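Local coordinates for protein intramolecular trans-sialidase (Macrobdella decora, PDB 3SLI) that cleaves sialic acid from sialylated glycans, probably by intramolecular trans-sialylation in which the sugar's own hydroxyl attacks, releasing 2,7-anhydro-Neu5Ac, at residues Q36-S47 / R108-A119; C124-L132 / D184-T195. One frame throughout, in Å; residues are numbered along the deposited sequence.

Contact 1. Residues Q36-S47 / R108-A119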
loop_
_atom_site.group_PDB
_atom_site.type_symbol
_atom_site.label_atom_id
_atom_site.label_comp_id
_atom_site.label_asym_id
_atom_site.label_seq_id
_atom_site.Cartn_x
_atom_site.Cartn_y
_atom_site.Cartn_z
ATOM N N GLN A 36 9.511 14.719 33.631
ATOM C CA GLN A 36 9.419 14.781 32.170
ATOM C C GLN A 36 10.780 14.323 31.646
ATOM O O GLN A 36 11.608 13.835 32.420
ATOM C CB GLN A 36 9.171 16.209 31.706
ATOM C CG GLN A 36 10.319 17.143 32.026
ATOM C CD GLN A 36 10.386 18.301 31.068
ATOM O OE1 GLN A 36 9.404 18.623 30.395
ATOM N NE2 GLN A 36 11.557 18.923 30.972
ATOM N N GLY A 37 11.019 14.461 30.344
ATOM C CA GLY A 37 12.307 14.058 29.812
ATOM C C GLY A 37 12.298 13.470 28.417
ATOM O O GLY A 37 11.283 13.495 27.722
ATOM N N THR A 38 13.436 12.914 28.019
ATOM C CA THR A 38 13.589 12.310 26.702
ATOM C C THR A 38 14.450 11.058 26.818
ATOM O O THR A 38 15.447 11.049 27.538
ATOM C CB THR A 38 14.305 13.276 25.712
ATOM O OG1 THR A 38 13.668 14.563 25.734
ATOM C CG2 THR A 38 14.244 12.721 24.289
ATOM N N ILE A 39 14.042 9.985 26.151
ATOM C CA ILE A 39 14.822 8.756 26.158
ATOM C C ILE A 39 15.076 8.387 24.714
ATOM O O ILE A 39 14.161 8.402 23.890
ATOM C CB ILE A 39 14.107 7.555 26.833
ATOM C CG1 ILE A 39 13.829 7.834 28.313
ATOM C CG2 ILE A 39 14.970 6.305 26.710
ATOM C CD1 ILE A 39 12.459 8.405 28.570
ATOM N N ILE A 40 16.331 8.137 24.390
ATOM C CA ILE A 40 16.674 7.741 23.041
ATOM C C ILE A 40 17.579 6.532 23.121
ATOM O O ILE A 40 18.527 6.498 23.915
ATOM C CB ILE A 40 17.309 8.904 22.218
ATOM C CG1 ILE A 40 17.959 8.357 20.948
ATOM C CG2 ILE A 40 18.293 9.690 23.045
ATOM C CD1 ILE A 40 17.933 9.331 19.825
ATOM N N LEU A 41 17.244 5.501 22.357
ATOM C CA LEU A 41 18.057 4.306 22.370
ATOM C C LEU A 41 18.133 3.572 21.048
ATOM O O LEU A 41 17.227 3.644 20.214
ATOM C CB LEU A 41 17.644 3.353 23.500
ATOM C CG LEU A 41 16.304 2.628 23.606
ATOM C CD1 LEU A 41 16.492 1.497 24.603
ATOM C CD2 LEU A 41 15.193 3.556 24.075
ATOM N N SER A 42 19.275 2.925 20.861
ATOM C CA SER A 42 19.593 2.139 19.682
ATOM C C SER A 42 19.556 0.689 20.163
ATOM O O SER A 42 20.159 0.367 21.183
ATOM C CB SER A 42 21.011 2.509 19.225
ATOM O OG SER A 42 21.411 1.789 18.074
ATOM N N TYR A 43 18.860 -0.188 19.447
ATOM C CA TYR A 43 18.781 -1.591 19.868
ATOM C C TYR A 43 18.724 -2.532 18.676
ATOM O O TYR A 43 18.371 -2.121 17.569
ATOM C CB TYR A 43 17.520 -1.834 20.718
ATOM C CG TYR A 43 16.256 -1.908 19.878
ATOM C CD1 TYR A 43 15.558 -0.753 19.546
ATOM C CD2 TYR A 43 15.814 -3.128 19.333
ATOM C CE1 TYR A 43 14.463 -0.795 18.682
ATOM C CE2 TYR A 43 14.720 -3.179 18.464
ATOM C CZ TYR A 43 14.053 -2.009 18.145
ATOM O OH TYR A 43 13.001 -2.019 17.263
ATOM N N LYS A 44 19.002 -3.804 18.943
ATOM C CA LYS A 44 18.946 -4.872 17.948
ATOM C C LYS A 44 18.269 -6.044 18.658
ATOM O O LYS A 44 18.812 -6.571 19.628
ATOM C CB LYS A 44 20.355 -5.280 17.500
ATOM C CG LYS A 44 20.374 -6.498 16.600
ATOM C CD LYS A 44 21.743 -6.740 15.987
ATOM C CE LYS A 44 22.762 -7.172 17.018
ATOM N NZ LYS A 44 24.100 -7.376 16.378
ATOM N N SER A 45 17.062 -6.406 18.227
ATOM C CA SER A 45 16.342 -7.521 18.845
ATOM C C SER A 45 16.660 -8.858 18.176
ATOM O O SER A 45 16.586 -8.982 16.953
ATOM C CB SER A 45 14.831 -7.288 18.793
ATOM O OG SER A 45 14.131 -8.381 19.378
ATOM N N THR A 46 17.021 -9.849 18.985
ATOM C CA THR A 46 17.321 -11.192 18.486
ATOM C C THR A 46 16.250 -12.168 18.998
ATOM O O THR A 46 16.328 -13.376 18.778
ATOM C CB THR A 46 18.727 -11.674 18.950
ATOM O OG1 THR A 46 18.817 -11.615 20.380
ATOM C CG2 THR A 46 19.823 -10.810 18.345
ATOM N N SER A 47 15.235 -11.621 19.657
ATOM C CA SER A 47 14.163 -12.414 20.240
ATOM C C SER A 47 12.884 -12.409 19.431
ATOM O O SER A 47 12.549 -11.429 18.765
ATOM C CB SER A 47 13.864 -11.906 21.650
ATOM O OG SER A 47 12.673 -12.484 22.172
ATOM N N ARG A 108 20.206 -9.273 11.444
ATOM C CA ARG A 108 19.509 -8.467 12.444
ATOM C C ARG A 108 20.123 -7.071 12.415
ATOM O O ARG A 108 21.347 -6.924 12.448
ATOM C CB ARG A 108 19.663 -9.083 13.838
ATOM C CG ARG A 108 18.985 -10.441 14.017
ATOM C CD ARG A 108 17.474 -10.318 14.085
ATOM N NE ARG A 108 16.833 -11.623 14.242
ATOM C CZ ARG A 108 15.653 -11.818 14.824
ATOM N NH1 ARG A 108 14.967 -10.799 15.318
ATOM N NH2 ARG A 108 15.150 -13.042 14.907
ATOM N N VAL A 109 19.277 -6.053 12.335
ATOM C CA VAL A 109 19.752 -4.676 12.259
ATOM C C VAL A 109 19.297 -3.802 13.429
ATOM O O VAL A 109 18.334 -4.124 14.125
ATOM C CB VAL A 109 19.324 -4.013 10.919
ATOM C CG1 VAL A 109 20.015 -4.702 9.739
ATOM C CG2 VAL A 109 17.793 -4.052 10.757
ATOM N N PHE A 110 20.022 -2.713 13.658
ATOM C CA PHE A 110 19.696 -1.780 14.730
ATOM C C PHE A 110 18.626 -0.780 14.322
ATOM O O PHE A 110 18.575 -0.333 13.174
ATOM C CB PHE A 110 20.942 -0.994 15.164
ATOM C CG PHE A 110 21.852 -1.749 16.086
ATOM C CD1 PHE A 110 22.783 -2.656 15.585
ATOM C CD2 PHE A 110 21.782 -1.551 17.462
ATOM C CE1 PHE A 110 23.633 -3.359 16.447
ATOM C CE2 PHE A 110 22.622 -2.245 18.332
ATOM C CZ PHE A 110 23.552 -3.152 17.825
ATOM N N ASN A 111 17.760 -0.444 15.265
ATOM C CA ASN A 111 16.727 0.551 15.035
ATOM C C ASN A 111 17.019 1.601 16.100
ATOM O O ASN A 111 17.585 1.278 17.152
ATOM C CB ASN A 111 15.318 -0.028 15.239
ATOM C CG ASN A 111 14.947 -1.068 14.182
ATOM O OD1 ASN A 111 15.350 -2.229 14.269
ATOM N ND2 ASN A 111 14.158 -0.659 13.200
ATOM N N THR A 112 16.689 2.851 15.816
ATOM C CA THR A 112 16.922 3.925 16.768
ATOM C C THR A 112 15.574 4.559 17.063
ATOM O O THR A 112 14.874 5.022 16.155
ATOM C CB THR A 112 17.918 4.962 16.205
ATOM O OG1 THR A 112 19.039 4.278 15.624
ATOM C CG2 THR A 112 18.423 5.881 17.328
ATOM N N VAL A 113 15.205 4.568 18.341
ATOM C CA VAL A 113 13.917 5.107 18.767
ATOM C C VAL A 113 14.053 6.179 19.854
ATOM O O VAL A 113 15.108 6.301 20.488
ATOM C CB VAL A 113 12.995 3.954 19.271
ATOM C CG1 VAL A 113 12.961 2.845 18.240
ATOM C CG2 VAL A 113 13.487 3.404 20.614
ATOM N N ALA A 114 12.979 6.935 20.066
ATOM C CA ALA A 114 12.970 7.989 21.071
ATOM C C ALA A 114 11.573 8.312 21.561
ATOM O O ALA A 114 10.601 8.269 20.804
ATOM C CB ALA A 114 13.616 9.268 20.523
ATOM N N LEU A 115 11.482 8.614 22.848
ATOM C CA LEU A 115 10.226 9.014 23.447
ATOM C C LEU A 115 10.500 10.363 24.094
ATOM O O LEU A 115 11.473 10.521 24.838
ATOM C CB LEU A 115 9.754 8.033 24.522
ATOM C CG LEU A 115 8.627 8.717 25.298
ATOM C CD1 LEU A 115 7.305 8.541 24.574
ATOM C CD2 LEU A 115 8.567 8.227 26.712
ATOM N N LYS A 116 9.638 11.320 23.810
ATOM C CA LYS A 116 9.758 12.651 24.368
ATOM C C LYS A 116 8.529 12.922 25.246
ATOM O O LYS A 116 7.388 12.794 24.782
ATOM C CB LYS A 116 9.845 13.656 23.218
ATOM C CG LYS A 116 9.714 15.115 23.590
ATOM C CD LYS A 116 9.693 15.922 22.304
ATOM C CE LYS A 116 9.415 17.372 22.555
ATOM N NZ LYS A 116 9.545 18.132 21.281
ATOM N N ALA A 117 8.770 13.216 26.525
ATOM C CA ALA A 117 7.706 13.528 27.485
ATOM C C ALA A 117 7.876 15.011 27.812
ATOM O O ALA A 117 8.716 15.395 28.628
ATOM C CB ALA A 117 7.841 12.669 28.746
ATOM N N ASP A 118 7.062 15.825 27.153
ATOM C CA ASP A 118 7.098 17.280 27.244
ATOM C C ASP A 118 6.073 17.844 28.230
ATOM O O ASP A 118 4.907 18.048 27.875
ATOM C CB ASP A 118 6.836 17.817 25.828
ATOM C CG ASP A 118 7.119 19.296 25.670
ATOM O OD1 ASP A 118 7.186 20.044 26.669
ATOM O OD2 ASP A 118 7.253 19.711 24.499
ATOM N N ALA A 119 6.525 18.164 29.440
ATOM C CA ALA A 119 5.644 18.715 30.468
ATOM C C ALA A 119 5.029 20.054 30.069
ATOM O O ALA A 119 3.826 20.254 30.208
ATOM C CB ALA A 119 6.391 18.847 31.787
HETATM O O HOH W 1 8.665 20.775 29.115
HETATM O O HOH W 2 21.717 4.025 16.167
HETATM O O HOH W 3 16.278 -5.505 15.651
#

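Contact 2. Residues C124-L132 / D184-T195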
loop_
_atom_site.group_PDB
_atom_site.type_symbol
_atom_site.label_atom_id
_atom_site.label_comp_id
_atom_site.label_asym_id
_atom_site.label_seq_id
_atom_site.Cartn_x
_atom_site.Cartn_y
_atom_site.Cartn_z
ATOM N N CYS A 124 3.273 13.785 24.608
ATOM C CA CYS A 124 4.184 12.648 24.520
ATOM C C CYS A 124 4.349 12.360 23.021
ATOM O O CYS A 124 3.369 12.391 22.276
ATOM C CB CYS A 124 3.597 11.412 25.231
ATOM S SG CYS A 124 3.586 11.434 27.078
ATOM N N ARG A 125 5.579 12.122 22.575
ATOM C CA ARG A 125 5.837 11.837 21.167
ATOM C C ARG A 125 6.823 10.690 20.976
ATOM O O ARG A 125 7.806 10.583 21.707
ATOM C CB ARG A 125 6.325 13.096 20.441
ATOM C CG ARG A 125 5.220 14.098 20.191
ATOM C CD ARG A 125 5.619 15.176 19.209
ATOM N NE ARG A 125 4.434 15.680 18.518
ATOM C CZ ARG A 125 4.316 16.901 18.013
ATOM N NH1 ARG A 125 5.310 17.763 18.116
ATOM N NH2 ARG A 125 3.196 17.258 17.404
ATOM N N LEU A 126 6.531 9.816 20.018
ATOM C CA LEU A 126 7.377 8.661 19.722
ATOM C C LEU A 126 8.018 8.826 18.355
ATOM O O LEU A 126 7.351 9.239 17.400
ATOM C CB LEU A 126 6.558 7.364 19.725
ATOM C CG LEU A 126 6.424 6.521 20.992
ATOM C CD1 LEU A 126 5.456 5.376 20.710
ATOM C CD2 LEU A 126 7.774 5.979 21.434
ATOM N N PHE A 127 9.290 8.448 18.255
ATOM C CA PHE A 127 10.049 8.562 17.016
ATOM C C PHE A 127 10.785 7.259 16.777
ATOM O O PHE A 127 11.137 6.546 17.724
ATOM C CB PHE A 127 11.129 9.661 17.122
ATOM C CG PHE A 127 10.604 11.029 17.453
ATOM C CD1 PHE A 127 10.263 11.371 18.769
ATOM C CD2 PHE A 127 10.461 11.988 16.455
ATOM C CE1 PHE A 127 9.787 12.647 19.081
ATOM C CE2 PHE A 127 9.986 13.268 16.753
ATOM C CZ PHE A 127 9.647 13.598 18.077
ATOM N N ALA A 128 11.070 6.977 15.512
ATOM C CA ALA A 128 11.839 5.793 15.151
ATOM C C ALA A 128 12.394 5.968 13.753
ATOM O O ALA A 128 11.715 6.488 12.864
ATOM C CB ALA A 128 10.998 4.532 15.229
ATOM N N ASN A 129 13.667 5.630 13.609
ATOM C CA ASN A 129 14.370 5.680 12.337
ATOM C C ASN A 129 14.148 6.936 11.498
ATOM O O ASN A 129 13.931 6.870 10.279
ATOM C CB ASN A 129 14.063 4.412 11.534
ATOM C CG ASN A 129 14.468 3.137 12.272
ATOM O OD1 ASN A 129 15.362 3.144 13.123
ATOM N ND2 ASN A 129 13.788 2.040 11.968
ATOM N N GLY A 130 14.182 8.085 12.168
ATOM C CA GLY A 130 14.032 9.361 11.497
ATOM C C GLY A 130 12.639 9.899 11.275
ATOM O O GLY A 130 12.484 10.883 10.551
ATOM N N GLU A 131 11.629 9.300 11.895
ATOM C CA GLU A 131 10.264 9.778 11.704
ATOM C C GLU A 131 9.485 9.914 13.000
ATOM O O GLU A 131 9.711 9.161 13.949
ATOM C CB GLU A 131 9.486 8.828 10.780
ATOM C CG GLU A 131 10.149 8.514 9.429
ATOM C CD GLU A 131 10.244 9.712 8.493
ATOM O OE1 GLU A 131 9.482 10.691 8.655
ATOM O OE2 GLU A 131 11.091 9.676 7.575
ATOM N N LEU A 132 8.596 10.904 13.035
ATOM C CA LEU A 132 7.700 11.127 14.173
ATOM C C LEU A 132 6.553 10.146 13.913
ATOM O O LEU A 132 5.844 10.276 12.914
ATOM C CB LEU A 132 7.161 12.560 14.162
ATOM C CG LEU A 132 5.953 12.826 15.069
ATOM C CD1 LEU A 132 6.296 12.539 16.531
ATOM C CD2 LEU A 132 5.488 14.255 14.891
ATOM N N ASP A 184 11.753 18.117 18.365
ATOM C CA ASP A 184 11.409 17.088 17.384
ATOM C C ASP A 184 12.525 16.986 16.348
ATOM O O ASP A 184 12.899 15.894 15.918
ATOM C CB ASP A 184 10.086 17.426 16.687
ATOM C CG ASP A 184 8.887 17.398 17.635
ATOM O OD1 ASP A 184 8.984 16.828 18.745
ATOM O OD2 ASP A 184 7.835 17.949 17.260
ATOM N N GLU A 185 13.105 18.136 16.015
ATOM C CA GLU A 185 14.184 18.226 15.043
ATOM C C GLU A 185 15.392 17.401 15.491
ATOM O O GLU A 185 15.937 16.602 14.723
ATOM C CB GLU A 185 14.564 19.699 14.835
ATOM C CG GLU A 185 13.447 20.586 14.221
ATOM C CD GLU A 185 12.161 20.706 15.079
ATOM O OE1 GLU A 185 12.249 20.945 16.310
ATOM O OE2 GLU A 185 11.052 20.577 14.503
ATOM N N GLU A 186 15.800 17.577 16.745
ATOM C CA GLU A 186 16.936 16.830 17.279
ATOM C C GLU A 186 16.655 15.326 17.287
ATOM O O GLU A 186 17.564 14.521 17.072
ATOM C CB GLU A 186 17.254 17.261 18.713
ATOM C CG GLU A 186 17.675 18.705 18.880
ATOM C CD GLU A 186 17.942 19.055 20.340
ATOM O OE1 GLU A 186 18.996 18.626 20.867
ATOM O OE2 GLU A 186 17.092 19.738 20.957
ATOM N N LEU A 187 15.406 14.955 17.568
ATOM C CA LEU A 187 15.020 13.542 17.628
ATOM C C LEU A 187 14.898 12.884 16.255
ATOM O O LEU A 187 15.268 11.721 16.097
ATOM C CB LEU A 187 13.751 13.363 18.469
ATOM C CG LEU A 187 13.975 13.774 19.935
ATOM C CD1 LEU A 187 12.679 13.707 20.740
ATOM C CD2 LEU A 187 15.054 12.889 20.554
ATOM N N ILE A 188 14.405 13.633 15.270
ATOM C CA ILE A 188 14.294 13.146 13.890
ATOM C C ILE A 188 15.730 12.860 13.436
ATOM O O ILE A 188 16.035 11.802 12.894
ATOM C CB ILE A 188 13.693 14.240 12.943
ATOM C CG1 ILE A 188 12.207 14.467 13.226
ATOM C CG2 ILE A 188 13.917 13.872 11.481
ATOM C CD1 ILE A 188 11.317 13.285 12.904
ATOM N N GLN A 189 16.610 13.818 13.704
ATOM C CA GLN A 189 18.023 13.727 13.362
ATOM C C GLN A 189 18.695 12.545 14.084
ATOM O O GLN A 189 19.326 11.693 13.451
ATOM C CB GLN A 189 18.706 15.046 13.739
ATOM C CG GLN A 189 20.164 15.153 13.350
ATOM C CD GLN A 189 20.351 15.320 11.861
ATOM O OE1 GLN A 189 19.597 16.043 11.202
ATOM N NE2 GLN A 189 21.362 14.652 11.315
ATOM N N ALA A 190 18.537 12.483 15.406
ATOM C CA ALA A 190 19.130 11.418 16.209
ATOM C C ALA A 190 18.681 10.014 15.800
ATOM O O ALA A 190 19.511 9.110 15.670
ATOM C CB ALA A 190 18.830 11.644 17.678
ATOM N N THR A 191 17.377 9.826 15.615
ATOM C CA THR A 191 16.857 8.510 15.235
ATOM C C THR A 191 17.067 8.172 13.753
ATOM O O THR A 191 17.130 7.000 13.391
ATOM C CB THR A 191 15.358 8.325 15.623
ATOM O OG1 THR A 191 14.538 9.259 14.912
ATOM C CG2 THR A 191 15.156 8.510 17.134
ATOM N N GLY A 192 17.227 9.198 12.917
ATOM C CA GLY A 192 17.429 8.993 11.490
ATOM C C GLY A 192 18.749 8.356 11.094
ATOM O O GLY A 192 19.005 8.126 9.909
ATOM N N VAL A 193 19.582 8.045 12.080
ATOM C CA VAL A 193 20.872 7.434 11.816
ATOM C C VAL A 193 20.747 5.986 11.317
ATOM O O VAL A 193 21.721 5.397 10.833
ATOM C CB VAL A 193 21.786 7.533 13.060
ATOM C CG1 VAL A 193 21.438 6.469 14.089
ATOM C CG2 VAL A 193 23.239 7.460 12.647
ATOM N N THR A 194 19.563 5.398 11.465
ATOM C CA THR A 194 19.330 4.039 10.986
ATOM C C THR A 194 18.052 4.006 10.152
ATOM O O THR A 194 16.971 4.318 10.648
ATOM C CB THR A 194 19.209 3.002 12.142
ATOM O OG1 THR A 194 18.267 3.464 13.121
ATOM C CG2 THR A 194 20.564 2.731 12.784
ATOM N N THR A 195 18.196 3.722 8.862
ATOM C CA THR A 195 17.052 3.622 7.956
ATOM C C THR A 195 17.359 2.472 7.005
ATOM O O THR A 195 18.531 2.178 6.742
ATOM C CB THR A 195 16.798 4.924 7.138
ATOM O OG1 THR A 195 17.949 5.230 6.342
ATOM C CG2 THR A 195 16.469 6.102 8.058
#

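Contact 1. Residues Q36-S47 / R108-A119
Leu41 and Val113 form an antiparallel hydrogen-bonded pair at the middle of this strand pairing, with Leu41 N to Val113 O and Val113 N to Leu41 O both at 2.9 Å. Beside these bonds, CD2 of Leu41 rests 3.9 Å from CG2 of Val113. Equivalent pairs of backbone hydrogen bonds join Gly37 to Ala117, Ile39 to Leu115 and Tyr43 to Asn111. The Tyr43 ring, with its CG held between backbone N and carbonyl carbon (chi1 76°), leans toward the partner strand. Its CE1 comes within 3.6 Å of Asn111 CB, while Val113 CG1 meets the ring at its edge. On the other face of the sheet, Ile40 CB packs 4.1 Å from Ala114 CB.

Aliphatic and aromatic groups pack together where Lys44 meets Phe110. Lys44 CB sits over the ring centre, 3.7 Å from the Phe110 centroid, in a CH-pi contact. A bend at chi3 (69°) brings CE back to the same side of the ring as CB, just outside its rim near CE1, and CG and CD lie against Arg108 CB. Arg108 NH1 adds a weak bond to Ser45 O. At the far end Ala119 N reaches Gln36 OE1 at 3.1 Å, in the carbonyl plane. A water donates to that oxygen and to Asp118 OD1, whose carboxylate is also held by Asn121. Another water links Ser42 OG with Thr112 OG1, which has a further partner in Thr194.

Strand 170-178 flanks 37-45, and strand 123-128 flanks 107-118. Ile39, Leu41, Tyr43, Val113 and Leu115 face strands 51-58 and 67-74 of the second sheet, an antiparallel sandwich consistent with a concanavalin-like domain. Thr38, Ile40, Ala114 and Lys116 lie on the opposite face, beneath helix 184-191.

Contact 2. Residues C124-L132 / D184-T195
Thr191 OG1 ties the end of the helix to the hairpin turn: it accepts from Gly130 N at 3.0 Å and donates to Leu187 O one helical turn back. With chi1 at 63°, OG1 lies between the backbone N and carbonyl carbon of its own residue, within reach of both partners. Leu187 O also takes the helical bond from Thr191 N, the two donors arriving from opposite faces of its carbonyl plane. Gly130 belongs to the type I' turn from Ala128 to Glu131, and its CA comes within 3.4 Å of Gly192 CA, a close approach of two residues lacking side chains. Asn129 OD1 receives Thr194 OG1 at 2.9 Å from above its carbonyl plane, and Thr112 N is a second donor to it; the Thr194 hydroxyl also meets that of Thr112.

Phe127 fills the middle. Leu187 CB stands over the ring centre, 3.8 Å from the Phe127 centroid, in a CH-pi contact, and Leu132 CD1 covers the opposite face toward its rim. Ile188 CD1 abuts the ring edge, 3.9 Å from Phe127 CD2. Beyond the ring, Arg125 extends from CG to NE and makes a salt bridge from NH1 to Asp184 OD2 at 2.7 Å, with guanidinium and carboxylate planes 58° apart. Thr135 holds Arg125 NE, and Lys116 pairs with Asp184 OD1.

The helix is thus fastened to the hairpin by polar contacts at both ends, with an apolar centre around one aromatic ring. Having a cation at each oxygen, the Asp184 carboxylate probably remains ionised.

Overall arrangement
Contacts 1 and 2 have centres 9 Å apart and share one sheet, in which strands 107-118 and 123-128 are neighbours: Ala114 O and Phe127 N are 2.9 Å apart, a probable hydrogen bond. Helix 184-191 packs over strands of both contacts, running at 28° to strand 124-128, and brings Ala190 CB to 3.3 Å from Ile40 CD1. Just past the helix, Thr112 OG1 and Thr194 OG1 stand 2.7 Å apart, probably hydrogen-bonded. Both contacts belong to the N-terminal, concanavalin-like part of the chain. The catalytic site of sialidases lies in the beta-propeller, so 36-47/108-119 and 124-132/184-195 build the N-terminal domain's sheet and helical cover, and probably take no direct part in the sugar-cleaving pocket.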